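PDB 1GKR: Non-atp dependent l-selective hydantoinase from Arthrobacter aurescens, which hydrolyses the ring of 5-substituted hydantoins with two zinc ions per subunit, favouring aryl over alkyl derivatives, with an enantioselectivity that depends on the substrate. Local coordinates for residues R74-S79 with G114-V119; S81-G86 with V432-G437; D104-K109 with H139-V144; G337-L342 with S403-L408; T426-T431 with Q443-F448. All coordinates share one frame; numbering follows the deposited sequence.

Contacts 1 and 2 both use helix 75-85 and touch through V119, packed on A82 and A83. Contact 4 meets the same helix: D78 of contact 1 receives L408 N, and S81 of contact 2 lies against E339, modelled too close for a sure bond. Contact 5 lies beside contacts 1 and 2, its centre about 10 Å from that of contact 1: L117 O takes G444 N and G446 N, and T426 pairs with V433 and A434. Contact 3 stands apart, its centre about 27 Å from those of contacts 2 and 4, though F448 touches G142. Between side chains, F75 is about 9 Å from the zinc ligand H62 and T340 about 11 Å from D312.

Contact 1 (R74-S79 with G114-V119); sequences RFELDS and GQRLKV
E76 and R116 carry the charged part of this contact, where the start of helix 75-85 meets the end of helix 103-116 in the TIM-barrel amidohydrolase fold. R116 NH1 reaches E76 OE2 at 2.7 Å, nearly straight (160° at the hydrogen) and within the guanidinium plane. The other oxygen, E76 OE1, faces R74 NH2 by charge alone, since it lies well above that guanidinium plane; R74, E76 and R116 form a salt-bridge network. D65 takes R116 NH2 in a further salt bridge. K118 NZ makes a weak bond to E76 O, its stronger mate being E80.

Among the neutral bonds, S79 OG is the relay: it accepts K118 N at 2.9 Å and donates to F75 O at 2.8 Å, one turn back. With chi1 at 79° the hydroxyl sits between the backbone N and the carbonyl carbon, close to both partners.

Apolar packing fills the middle. L117 CD2 lies 3.7 Å from F75 CB and 3.5 Å from S79 CB, while F75 CD2 comes over one face of the R116 guanidinium, their planes 43° apart.

R116 thus has acidic partners at two nitrogens, and its positive charge is probably balanced by E76 and D65, even with K69 close by.

Contact 2 (S81-G86 with V432-G437); sequences SAAVGG and VVAEKG
A83 and A434 meet where helix 75-85 of the TIM-barrel domain packs on strand 431-435 of the small beta domain, at a classic beta bulge. In an ordinary strand neighbouring side chains alternate between the two faces, but here V433 and A434 stand together opposite T426 of strand 418-428, and both point their CB atoms at the helix. T426 N and T426 O bond A434 O and V433 N respectively, which holds the extra residue in the sheet.

The axes of helix 81-85 and strand 432-435 cross at -74° and approach to 7.6 Å, a closeness that the small alanines permit. A83 CB points at the strand and is met by two groups: A434 CB at 4.2 Å and V433 CG2, also at 4.2 Å. A434 CB in turn lies 3.9 Å from A83 C, on the carbonyl end of that residue. V433 also packs on F445 with its side chain, so the bulge is covered from the loop as well as from the helix.

V84 points neither at the strand nor away from it. Its CG1, beside the backbone N and anti to the carbonyl carbon (chi1 -50°), is the branch that faces the strand, 4.5 Å from A434 CB. A Schellman motif with G86 at positive phi follows the helix. At the exposed end of the contact, V84 CG1 comes to 4.3 Å from G437 O.

Contact 3 (D104-K109 with H139-V144); sequences DAFLEK and HDAGAV
F106 makes the close part of this contact, sending its ring from helix 103-116 into the turn that ends helix 132-140. Its CG is anti to the backbone N (chi1 -176°), and from there the far end of the ring meets A141, G142 and A143. F106 CE2 lies 3.9 Å from A141 CB and 3.7 Å from A141 O, the carbonyl oxygen being at the ring edge and near its plane. Round the rim, F106 CE1 touches A143 CB at 3.7 Å, and F106 CZ comes obliquely to A143 N at 3.6 Å. L123 of strand 120-123 and T100 touch the phenyl group as well, so the ring is buried; V144 is bonded through its backbone to the same L123.

The outer side is looser. L107, one residue on, is exposed; its CD1 branch brushes A141 CB at 4.3 Å, and no hydrogen bond links the two segments anywhere. An alanine in place of F106 would probably open a gap beside A141 and A143, leaving L107 as the main side chain of its helix still touching the turn.

F448 adds to the packing from another loop, its CZ resting near G142 O. The turn that receives the ring is a Schellman motif: G142, at positive phi, returns its N to H139 O at 3.0 Å. The whole is a Schellman-terminated helix end packed in the outer layer of a TIM barrel.

Contact 4 (G337-L342 with S403-L408); sequences GLETSL and SQFRSL
E339 OE1 is held by two donor-bearing groups, the backbone N of R406 and the hydroxyl of S81 on helix 75-85. The R406 N bond is 3.0 Å long and nearly straight, 167° at the hydrogen, and uses the syn lone pair of the oxygen; the S81 oxygen is modelled so close that its exact geometry is doubtful. In this TIM-barrel amidohydrolase the turn 337-340 leads into helix 341-350, and the carboxylate ties it to the loop between strands 398-399 and 418-428.

The turn is itself held at G337 O, which accepts both T340 N and S341 N. From it the E339 chain runs out extended, CD anti to CA (chi2 170°), and slides past F405 in the opposite direction. E339 CB stands over one face of the F405 ring, 4.2 Å above the plane and offset toward the rim. Farther out E339 OE2 approaches F405 CD1 at 3.6 Å, with the carboxylate and ring planes 49° apart. V84 of helix 75-85 packs on the aliphatic part of the same chain.

R406 itself turns its guanidinium elsewhere, to a salt bridge with E80, although its CG lies 3.8 Å from E339 OE1. T340 supplies the remaining apolar touch. Its side chain crosses F405 at about a right angle, and T340 CG2 rests obliquely against the tip of the ring, 3.7 Å from F405 CZ.

Contact 5 (T426-T431 with Q443-F448); sequences TMVRGT and QGFGQF
V428 and T431, which both touch F445, are the ends of a type I' beta turn between strands 418-428 and 431-435. The turn is closed by a pair of backbone bonds, V428 N to T431 O and T431 N to V428 O. Across from this hairpin, residues 443-448 form an irregular loop whose G444 and G446 are bonded through the backbone to L117.

F445 points its ring at the hairpin, CG anti to its own backbone N (chi1 171°). V428 CG2 meets it tip to tip, 3.6 Å from F445 CE2, and T431 OG1 comes obliquely to F445 CZ at 3.6 Å. R429, at the second position of the turn, covers a face: its NH2 sits 3.5 Å above the ring plane, offset toward the rim. The cation-pi contact is off-centre, with R429 CZ 4.6 Å from the centroid and 31° off the ring normal. The same R429 NH2 gives a weak bond to F445 O at 3.1 Å, and a water bridges R429 NH1 and F445 O. Q447 CG lies over the centre of one guanidinium face, the two side chains crossing at about a right angle.

D120 is the main charged partner, taking R429 NE in a salt bridge. An alanine in place of R429 would probably leave D120 without this counter-charge and the F445 ring without its cationic cover. The guanidinium joins hairpin and loop through the F445 ring face, a weak bond and one water, while its salt bridge goes to D120, which also takes Q447 N from the loop.

Contact 1 (R74-S79 with G114-V119)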
# COMPACT_ATOMS: atom_id res chain seq x y z
N ARG A 74 -45.41 -9.29 8.66
CA ARG A 74 -46.55 -8.63 8.02
C ARG A 74 -46.28 -7.12 7.96
O ARG A 74 -45.82 -6.53 8.94
CB ARG A 74 -47.84 -8.84 8.83
CG ARG A 74 -48.07 -10.26 9.35
CD ARG A 74 -48.72 -11.14 8.30
NE ARG A 74 -50.03 -10.64 7.91
CZ ARG A 74 -51.07 -10.58 8.72
NH1 ARG A 74 -50.95 -11.00 9.98
NH2 ARG A 74 -52.22 -10.08 8.29
N PHE A 75 -46.58 -6.49 6.82
CA PHE A 75 -46.36 -5.06 6.72
C PHE A 75 -47.01 -4.27 7.85
O PHE A 75 -46.36 -3.40 8.44
CB PHE A 75 -46.86 -4.52 5.38
CG PHE A 75 -46.04 -4.95 4.19
CD1 PHE A 75 -44.65 -5.01 4.26
CD2 PHE A 75 -46.66 -5.27 2.99
CE1 PHE A 75 -43.90 -5.38 3.15
CE2 PHE A 75 -45.91 -5.64 1.87
CZ PHE A 75 -44.53 -5.69 1.95
N GLU A 76 -48.28 -4.55 8.16
CA GLU A 76 -48.98 -3.81 9.22
C GLU A 76 -48.50 -4.10 10.62
O GLU A 76 -48.81 -3.35 11.54
CB GLU A 76 -50.49 -4.05 9.22
CG GLU A 76 -51.06 -4.73 8.01
CD GLU A 76 -50.76 -6.20 8.00
OE1 GLU A 76 -50.96 -6.84 9.05
OE2 GLU A 76 -50.33 -6.70 6.93
N LEU A 77 -47.76 -5.18 10.81
CA LEU A 77 -47.27 -5.46 12.15
C LEU A 77 -45.87 -4.93 12.36
O LEU A 77 -45.65 -4.08 13.22
CB LEU A 77 -47.32 -6.96 12.44
CG LEU A 77 -48.73 -7.52 12.37
CD1 LEU A 77 -48.73 -8.96 12.83
CD2 LEU A 77 -49.65 -6.67 13.23
N ASP A 78 -44.93 -5.42 11.56
CA ASP A 78 -43.54 -5.00 11.67
C ASP A 78 -43.33 -3.51 11.43
O ASP A 78 -42.44 -2.90 12.04
CB ASP A 78 -42.68 -5.81 10.70
CG ASP A 78 -42.72 -7.29 11.01
OD1 ASP A 78 -43.83 -7.84 11.09
OD2 ASP A 78 -41.64 -7.90 11.16
N SER A 79 -44.12 -2.90 10.55
CA SER A 79 -43.93 -1.48 10.33
C SER A 79 -44.29 -0.71 11.62
O SER A 79 -43.92 0.45 11.78
CB SER A 79 -44.75 -0.99 9.12
OG SER A 79 -46.11 -0.79 9.44
N GLY A 114 -48.08 -0.41 -0.03
CA GLY A 114 -48.74 0.87 0.10
C GLY A 114 -50.05 0.83 0.87
O GLY A 114 -50.47 1.83 1.46
N GLN A 115 -50.70 -0.32 0.87
CA GLN A 115 -51.97 -0.46 1.56
C GLN A 115 -51.83 -0.87 3.01
O GLN A 115 -52.73 -0.62 3.81
CB GLN A 115 -52.84 -1.49 0.86
CG GLN A 115 -53.25 -1.14 -0.54
CD GLN A 115 -53.91 -2.32 -1.25
OE1 GLN A 115 -54.32 -2.22 -2.41
NE2 GLN A 115 -54.01 -3.46 -0.54
N ARG A 116 -50.72 -1.49 3.37
CA ARG A 116 -50.59 -1.94 4.74
C ARG A 116 -49.48 -1.38 5.61
O ARG A 116 -49.55 -1.49 6.84
CB ARG A 116 -50.56 -3.46 4.74
CG ARG A 116 -51.87 -4.07 4.28
CD ARG A 116 -51.84 -5.58 4.33
NE ARG A 116 -51.21 -6.14 3.15
CZ ARG A 116 -50.24 -7.05 3.18
NH1 ARG A 116 -49.79 -7.48 4.36
NH2 ARG A 116 -49.74 -7.53 2.05
N LEU A 117 -48.46 -0.78 5.00
CA LEU A 117 -47.35 -0.21 5.76
C LEU A 117 -47.76 1.02 6.55
O LEU A 117 -48.65 1.77 6.14
CB LEU A 117 -46.20 0.13 4.82
CG LEU A 117 -45.36 -1.08 4.46
CD1 LEU A 117 -44.39 -0.73 3.34
CD2 LEU A 117 -44.63 -1.56 5.71
N LYS A 118 -47.11 1.23 7.69
CA LYS A 118 -47.43 2.38 8.53
C LYS A 118 -46.33 3.47 8.51
O LYS A 118 -46.54 4.57 9.01
CB LYS A 118 -47.72 1.93 9.96
CG LYS A 118 -49.01 1.11 10.12
CD LYS A 118 -49.43 1.11 11.59
CE LYS A 118 -50.82 0.54 11.82
NZ LYS A 118 -50.82 -0.94 11.76
N VAL A 119 -45.17 3.15 7.95
CA VAL A 119 -44.11 4.15 7.82
C VAL A 119 -43.82 4.21 6.32
O VAL A 119 -44.31 3.37 5.57
CB VAL A 119 -42.85 3.75 8.62
CG1 VAL A 119 -43.18 3.72 10.11
CG2 VAL A 119 -42.33 2.41 8.16

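Contact 2 (S81-G86 with V432-G437)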
# COMPACT_ATOMS: atom_id res chain seq x y z
N SER A 81 -43.24 -1.72 14.50
CA SER A 81 -41.99 -1.81 15.24
C SER A 81 -41.08 -0.68 14.76
O SER A 81 -40.38 -0.06 15.56
CB SER A 81 -41.29 -3.14 14.99
OG SER A 81 -41.82 -4.17 15.81
N ALA A 82 -41.09 -0.43 13.45
CA ALA A 82 -40.28 0.63 12.89
C ALA A 82 -40.73 1.95 13.52
O ALA A 82 -39.93 2.70 14.08
CB ALA A 82 -40.45 0.69 11.38
N ALA A 83 -42.03 2.22 13.43
CA ALA A 83 -42.57 3.45 13.98
C ALA A 83 -42.14 3.71 15.41
O ALA A 83 -41.68 4.79 15.72
CB ALA A 83 -44.08 3.44 13.90
N VAL A 84 -42.27 2.73 16.31
CA VAL A 84 -41.86 3.02 17.67
C VAL A 84 -40.36 3.07 17.77
O VAL A 84 -39.82 3.74 18.65
CB VAL A 84 -42.40 1.99 18.70
CG1 VAL A 84 -43.87 1.79 18.50
CG2 VAL A 84 -41.66 0.69 18.58
N GLY A 85 -39.68 2.38 16.87
CA GLY A 85 -38.23 2.35 16.87
C GLY A 85 -37.61 3.60 16.26
O GLY A 85 -36.40 3.74 16.23
N GLY A 86 -38.44 4.52 15.77
CA GLY A 86 -37.93 5.74 15.18
C GLY A 86 -37.50 5.63 13.73
O GLY A 86 -36.89 6.56 13.19
N VAL A 432 -47.88 12.70 13.77
CA VAL A 432 -47.34 11.82 14.80
C VAL A 432 -47.84 10.40 14.57
O VAL A 432 -49.04 10.14 14.67
CB VAL A 432 -47.75 12.27 16.21
CG1 VAL A 432 -47.11 11.36 17.25
CG2 VAL A 432 -47.33 13.70 16.42
N VAL A 433 -46.92 9.49 14.26
CA VAL A 433 -47.30 8.10 14.02
C VAL A 433 -47.08 7.26 15.26
O VAL A 433 -47.68 6.20 15.42
CB VAL A 433 -46.51 7.47 12.85
CG1 VAL A 433 -46.78 8.22 11.55
CG2 VAL A 433 -45.04 7.47 13.18
N ALA A 434 -46.21 7.71 16.14
CA ALA A 434 -45.97 6.96 17.35
C ALA A 434 -45.59 7.94 18.42
O ALA A 434 -44.79 8.85 18.20
CB ALA A 434 -44.87 5.95 17.15
N GLU A 435 -46.20 7.78 19.58
CA GLU A 435 -45.91 8.65 20.69
C GLU A 435 -45.85 7.76 21.90
O GLU A 435 -46.77 6.99 22.17
CB GLU A 435 -47.00 9.70 20.83
CG GLU A 435 -46.88 10.54 22.08
CD GLU A 435 -47.56 11.88 21.94
OE1 GLU A 435 -48.67 11.94 21.37
OE2 GLU A 435 -46.97 12.89 22.39
N LYS A 436 -44.72 7.85 22.61
CA LYS A 436 -44.46 7.06 23.80
C LYS A 436 -45.05 5.64 23.74
O LYS A 436 -45.91 5.27 24.54
CB LYS A 436 -44.94 7.82 25.04
CG LYS A 436 -46.29 8.47 24.89
CD LYS A 436 -46.58 9.47 26.01
CE LYS A 436 -47.99 10.06 25.87
NZ LYS A 436 -48.35 10.99 26.99
N GLY A 437 -44.56 4.86 22.77
CA GLY A 437 -44.98 3.48 22.61
C GLY A 437 -46.30 3.14 21.94
O GLY A 437 -46.63 1.96 21.80

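Contact 3 (D104-K109 with H139-V144)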
# COMPACT_ATOMS: atom_id res chain seq x y z
N ASP A 104 -43.74 -7.41 -12.64
CA ASP A 104 -45.03 -7.77 -12.08
C ASP A 104 -44.93 -7.94 -10.59
O ASP A 104 -45.69 -7.33 -9.84
CB ASP A 104 -45.57 -9.07 -12.67
CG ASP A 104 -45.95 -8.93 -14.14
OD1 ASP A 104 -46.63 -7.94 -14.48
OD2 ASP A 104 -45.57 -9.81 -14.94
N ALA A 105 -44.01 -8.78 -10.15
CA ALA A 105 -43.85 -9.03 -8.72
C ALA A 105 -43.63 -7.72 -7.98
O ALA A 105 -44.13 -7.55 -6.85
CB ALA A 105 -42.68 -9.97 -8.48
N PHE A 106 -42.89 -6.82 -8.62
CA PHE A 106 -42.55 -5.52 -8.06
C PHE A 106 -43.80 -4.66 -7.92
O PHE A 106 -44.06 -4.11 -6.84
CB PHE A 106 -41.53 -4.82 -8.96
CG PHE A 106 -41.05 -3.50 -8.42
CD1 PHE A 106 -39.99 -3.45 -7.50
CD2 PHE A 106 -41.66 -2.31 -8.79
CE1 PHE A 106 -39.55 -2.23 -6.97
CE2 PHE A 106 -41.23 -1.08 -8.27
CZ PHE A 106 -40.18 -1.05 -7.36
N LEU A 107 -44.55 -4.52 -9.01
CA LEU A 107 -45.78 -3.72 -8.99
C LEU A 107 -46.77 -4.23 -7.95
O LEU A 107 -47.48 -3.44 -7.32
CB LEU A 107 -46.46 -3.73 -10.36
CG LEU A 107 -46.17 -2.63 -11.37
CD1 LEU A 107 -45.37 -1.51 -10.75
CD2 LEU A 107 -45.43 -3.22 -12.52
N GLU A 108 -46.82 -5.54 -7.78
CA GLU A 108 -47.73 -6.13 -6.82
C GLU A 108 -47.30 -5.81 -5.39
O GLU A 108 -48.13 -5.45 -4.56
CB GLU A 108 -47.83 -7.64 -7.02
CG GLU A 108 -48.95 -8.33 -6.24
CD GLU A 108 -50.32 -7.67 -6.44
OE1 GLU A 108 -50.62 -7.25 -7.59
OE2 GLU A 108 -51.10 -7.59 -5.46
N LYS A 109 -46.00 -5.94 -5.11
CA LYS A 109 -45.49 -5.66 -3.77
C LYS A 109 -45.71 -4.19 -3.42
O LYS A 109 -46.03 -3.86 -2.29
CB LYS A 109 -44.00 -6.02 -3.66
CG LYS A 109 -43.48 -5.91 -2.23
CD LYS A 109 -41.97 -6.06 -2.11
CE LYS A 109 -41.56 -7.50 -1.93
NZ LYS A 109 -40.33 -7.61 -1.11
N HIS A 139 -36.34 -0.55 -12.43
CA HIS A 139 -35.73 0.76 -12.26
C HIS A 139 -36.73 1.82 -12.70
O HIS A 139 -37.00 2.78 -11.96
CB HIS A 139 -34.47 0.88 -13.13
CG HIS A 139 -33.86 2.25 -13.11
ND1 HIS A 139 -33.26 2.78 -11.99
CD2 HIS A 139 -33.80 3.21 -14.06
CE1 HIS A 139 -32.86 4.01 -12.25
NE2 HIS A 139 -33.17 4.30 -13.50
N ASP A 140 -37.28 1.64 -13.91
CA ASP A 140 -38.26 2.56 -14.47
C ASP A 140 -39.55 2.61 -13.67
O ASP A 140 -40.28 3.60 -13.72
CB ASP A 140 -38.56 2.22 -15.93
CG ASP A 140 -37.38 2.50 -16.86
OD1 ASP A 140 -36.64 3.48 -16.64
OD2 ASP A 140 -37.20 1.73 -17.83
N ALA A 141 -39.85 1.55 -12.92
CA ALA A 141 -41.06 1.54 -12.11
C ALA A 141 -40.82 2.16 -10.74
O ALA A 141 -41.73 2.19 -9.91
CB ALA A 141 -41.59 0.13 -11.97
N GLY A 142 -39.60 2.62 -10.49
CA GLY A 142 -39.33 3.25 -9.20
C GLY A 142 -38.41 2.57 -8.20
O GLY A 142 -38.20 3.11 -7.11
N ALA A 143 -37.87 1.41 -8.53
CA ALA A 143 -36.96 0.74 -7.60
C ALA A 143 -35.78 1.67 -7.32
O ALA A 143 -35.27 2.30 -8.25
CB ALA A 143 -36.47 -0.55 -8.20
N VAL A 144 -35.35 1.78 -6.07
CA VAL A 144 -34.21 2.65 -5.78
C VAL A 144 -32.90 1.92 -5.98
O VAL A 144 -31.88 2.54 -6.23
CB VAL A 144 -34.21 3.17 -4.35
CG1 VAL A 144 -35.27 4.20 -4.18
CG2 VAL A 144 -34.40 2.02 -3.39

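Contact 4 (G337-L342 with S403-L408)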
# COMPACT_ATOMS: atom_id res chain seq x y z
N GLY A 337 -34.83 -6.46 14.32
CA GLY A 337 -34.03 -5.32 14.72
C GLY A 337 -34.69 -3.98 14.52
O GLY A 337 -34.16 -2.94 14.94
N LEU A 338 -35.85 -3.99 13.88
CA LEU A 338 -36.57 -2.76 13.61
C LEU A 338 -36.94 -1.98 14.86
O LEU A 338 -37.01 -0.75 14.84
CB LEU A 338 -37.83 -3.11 12.84
CG LEU A 338 -38.06 -2.41 11.52
CD1 LEU A 338 -36.76 -2.05 10.86
CD2 LEU A 338 -38.87 -3.34 10.63
N GLU A 339 -37.18 -2.68 15.95
CA GLU A 339 -37.59 -2.02 17.18
C GLU A 339 -36.44 -1.73 18.14
O GLU A 339 -36.58 -0.93 19.06
CB GLU A 339 -38.66 -2.88 17.88
CG GLU A 339 -39.74 -2.08 18.56
CD GLU A 339 -40.90 -2.93 19.01
OE1 GLU A 339 -41.48 -3.65 18.17
OE2 GLU A 339 -41.24 -2.88 20.22
N THR A 340 -35.30 -2.37 17.91
CA THR A 340 -34.13 -2.20 18.77
C THR A 340 -32.91 -1.49 18.17
O THR A 340 -31.93 -1.22 18.88
CB THR A 340 -33.67 -3.56 19.28
OG1 THR A 340 -33.40 -4.41 18.17
CG2 THR A 340 -34.73 -4.18 20.14
N SER A 341 -32.95 -1.19 16.88
CA SER A 341 -31.82 -0.56 16.23
C SER A 341 -31.37 0.78 16.80
O SER A 341 -30.22 0.93 17.23
CB SER A 341 -32.11 -0.40 14.75
OG SER A 341 -30.95 0.06 14.12
N LEU A 342 -32.26 1.77 16.82
CA LEU A 342 -31.89 3.09 17.34
C LEU A 342 -31.58 3.04 18.82
O LEU A 342 -30.51 3.48 19.26
CB LEU A 342 -33.00 4.12 17.10
CG LEU A 342 -32.63 5.57 16.73
CD1 LEU A 342 -33.77 6.49 17.11
CD2 LEU A 342 -31.37 6.02 17.43
N SER A 403 -41.21 -9.66 23.94
CA SER A 403 -42.61 -10.06 23.92
C SER A 403 -43.54 -8.89 23.68
O SER A 403 -44.71 -9.08 23.37
CB SER A 403 -42.99 -10.72 25.24
OG SER A 403 -42.85 -9.79 26.29
N GLN A 404 -43.01 -7.67 23.84
CA GLN A 404 -43.79 -6.46 23.63
C GLN A 404 -43.67 -5.96 22.20
O GLN A 404 -44.32 -4.99 21.81
CB GLN A 404 -43.33 -5.36 24.59
CG GLN A 404 -43.59 -5.66 26.05
CD GLN A 404 -45.02 -6.14 26.29
OE1 GLN A 404 -45.98 -5.43 25.99
NE2 GLN A 404 -45.16 -7.35 26.83
N PHE A 405 -42.82 -6.62 21.41
CA PHE A 405 -42.61 -6.25 20.02
C PHE A 405 -43.92 -6.18 19.26
O PHE A 405 -44.80 -7.00 19.46
CB PHE A 405 -41.70 -7.25 19.32
CG PHE A 405 -40.23 -7.04 19.59
CD1 PHE A 405 -39.80 -6.13 20.54
CD2 PHE A 405 -39.28 -7.78 18.88
CE1 PHE A 405 -38.44 -5.95 20.80
CE2 PHE A 405 -37.92 -7.61 19.13
CZ PHE A 405 -37.50 -6.70 20.09
N ARG A 406 -44.03 -5.20 18.38
CA ARG A 406 -45.23 -5.02 17.59
C ARG A 406 -45.21 -5.88 16.33
O ARG A 406 -46.23 -6.06 15.67
CB ARG A 406 -45.36 -3.55 17.22
CG ARG A 406 -45.10 -2.63 18.40
CD ARG A 406 -46.24 -2.72 19.37
NE ARG A 406 -47.48 -2.27 18.74
CZ ARG A 406 -48.68 -2.81 18.96
NH1 ARG A 406 -48.82 -3.83 19.80
NH2 ARG A 406 -49.74 -2.32 18.34
N SER A 407 -44.04 -6.43 16.01
CA SER A 407 -43.88 -7.25 14.81
C SER A 407 -44.52 -8.62 14.93
O SER A 407 -44.98 -9.02 16.00
CB SER A 407 -42.40 -7.42 14.50
OG SER A 407 -41.74 -8.06 15.58
N LEU A 408 -44.55 -9.36 13.81
CA LEU A 408 -45.13 -10.69 13.81
C LEU A 408 -44.41 -11.58 14.81
O LEU A 408 -45.05 -12.24 15.62
CB LEU A 408 -45.04 -11.32 12.42
CG LEU A 408 -45.61 -12.74 12.41
CD1 LEU A 408 -47.11 -12.65 12.67
CD2 LEU A 408 -45.33 -13.45 11.09

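Contact 5 (T426-T431 with Q443-F448)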
# COMPACT_ATOMS: atom_id res chain seq x y z
N THR A 426 -42.36 9.99 17.23
CA THR A 426 -41.84 9.84 15.90
C THR A 426 -42.92 10.27 14.95
O THR A 426 -44.08 9.86 15.08
CB THR A 426 -41.35 8.39 15.62
OG1 THR A 426 -41.95 7.90 14.42
CG2 THR A 426 -41.64 7.47 16.77
N MET A 427 -42.57 11.16 14.02
CA MET A 427 -43.54 11.62 13.05
C MET A 427 -43.01 11.54 11.65
O MET A 427 -41.80 11.71 11.41
CB MET A 427 -43.99 13.06 13.34
CG MET A 427 -42.99 14.17 13.05
SD MET A 427 -43.80 15.80 12.75
CE MET A 427 -44.34 16.26 14.36
N VAL A 428 -43.90 11.23 10.71
CA VAL A 428 -43.50 11.19 9.32
C VAL A 428 -44.45 12.11 8.56
O VAL A 428 -45.67 12.09 8.80
CB VAL A 428 -43.47 9.74 8.72
CG1 VAL A 428 -43.76 8.75 9.80
CG2 VAL A 428 -44.42 9.62 7.54
N ARG A 429 -43.87 12.93 7.69
CA ARG A 429 -44.61 13.89 6.89
C ARG A 429 -45.58 14.74 7.73
O ARG A 429 -46.75 14.94 7.38
CB ARG A 429 -45.34 13.18 5.75
CG ARG A 429 -44.40 12.80 4.64
CD ARG A 429 -45.07 11.98 3.55
NE ARG A 429 -45.43 10.65 4.03
CZ ARG A 429 -46.65 10.30 4.42
NH1 ARG A 429 -47.64 11.18 4.38
NH2 ARG A 429 -46.88 9.07 4.86
N GLY A 430 -45.06 15.24 8.84
CA GLY A 430 -45.86 16.10 9.69
C GLY A 430 -46.90 15.47 10.60
O GLY A 430 -47.61 16.20 11.29
N THR A 431 -47.05 14.15 10.62
CA THR A 431 -48.06 13.61 11.52
C THR A 431 -47.46 12.61 12.51
O THR A 431 -46.60 11.80 12.16
CB THR A 431 -49.29 13.04 10.73
OG1 THR A 431 -49.34 11.62 10.88
CG2 THR A 431 -49.21 13.40 9.24
N GLN A 443 -53.19 1.38 9.06
CA GLN A 443 -52.41 0.73 8.03
C GLN A 443 -52.64 1.38 6.67
O GLN A 443 -53.76 1.72 6.32
CB GLN A 443 -52.75 -0.76 7.98
CG GLN A 443 -54.21 -1.07 7.80
CD GLN A 443 -54.46 -2.57 7.78
OE1 GLN A 443 -54.30 -3.26 8.80
NE2 GLN A 443 -54.83 -3.09 6.61
N GLY A 444 -51.57 1.57 5.91
CA GLY A 444 -51.70 2.18 4.61
C GLY A 444 -51.23 3.62 4.63
O GLY A 444 -51.07 4.25 3.57
N PHE A 445 -51.02 4.15 5.83
CA PHE A 445 -50.56 5.52 5.97
C PHE A 445 -49.24 5.75 5.23
O PHE A 445 -49.00 6.84 4.69
CB PHE A 445 -50.37 5.85 7.45
CG PHE A 445 -49.68 7.16 7.69
CD1 PHE A 445 -50.36 8.36 7.48
CD2 PHE A 445 -48.34 7.20 8.07
CE1 PHE A 445 -49.71 9.59 7.65
CE2 PHE A 445 -47.69 8.42 8.25
CZ PHE A 445 -48.37 9.61 8.04
N GLY A 446 -48.38 4.72 5.20
CA GLY A 446 -47.10 4.81 4.53
C GLY A 446 -47.16 5.07 3.03
O GLY A 446 -47.98 4.49 2.31
N GLN A 447 -46.29 5.95 2.55
CA GLN A 447 -46.23 6.29 1.14
C GLN A 447 -44.98 5.69 0.52
O GLN A 447 -43.97 5.46 1.18
CB GLN A 447 -46.13 7.79 0.94
CG GLN A 447 -47.07 8.60 1.77
CD GLN A 447 -48.37 8.83 1.07
OE1 GLN A 447 -49.16 7.90 0.90
NE2 GLN A 447 -48.60 10.08 0.65
N PHE A 448 -45.06 5.47 -0.79
CA PHE A 448 -43.96 4.95 -1.57
C PHE A 448 -43.02 6.13 -1.79
O PHE A 448 -43.47 7.23 -2.07
CB PHE A 448 -44.53 4.47 -2.90
CG PHE A 448 -43.50 4.01 -3.87
CD1 PHE A 448 -42.72 2.89 -3.61
CD2 PHE A 448 -43.34 4.66 -5.09
CE1 PHE A 448 -41.79 2.43 -4.54
CE2 PHE A 448 -42.42 4.20 -6.03
CZ PHE A 448 -41.64 3.08 -5.76
O HOH W 1 -50.34 9.55 4.25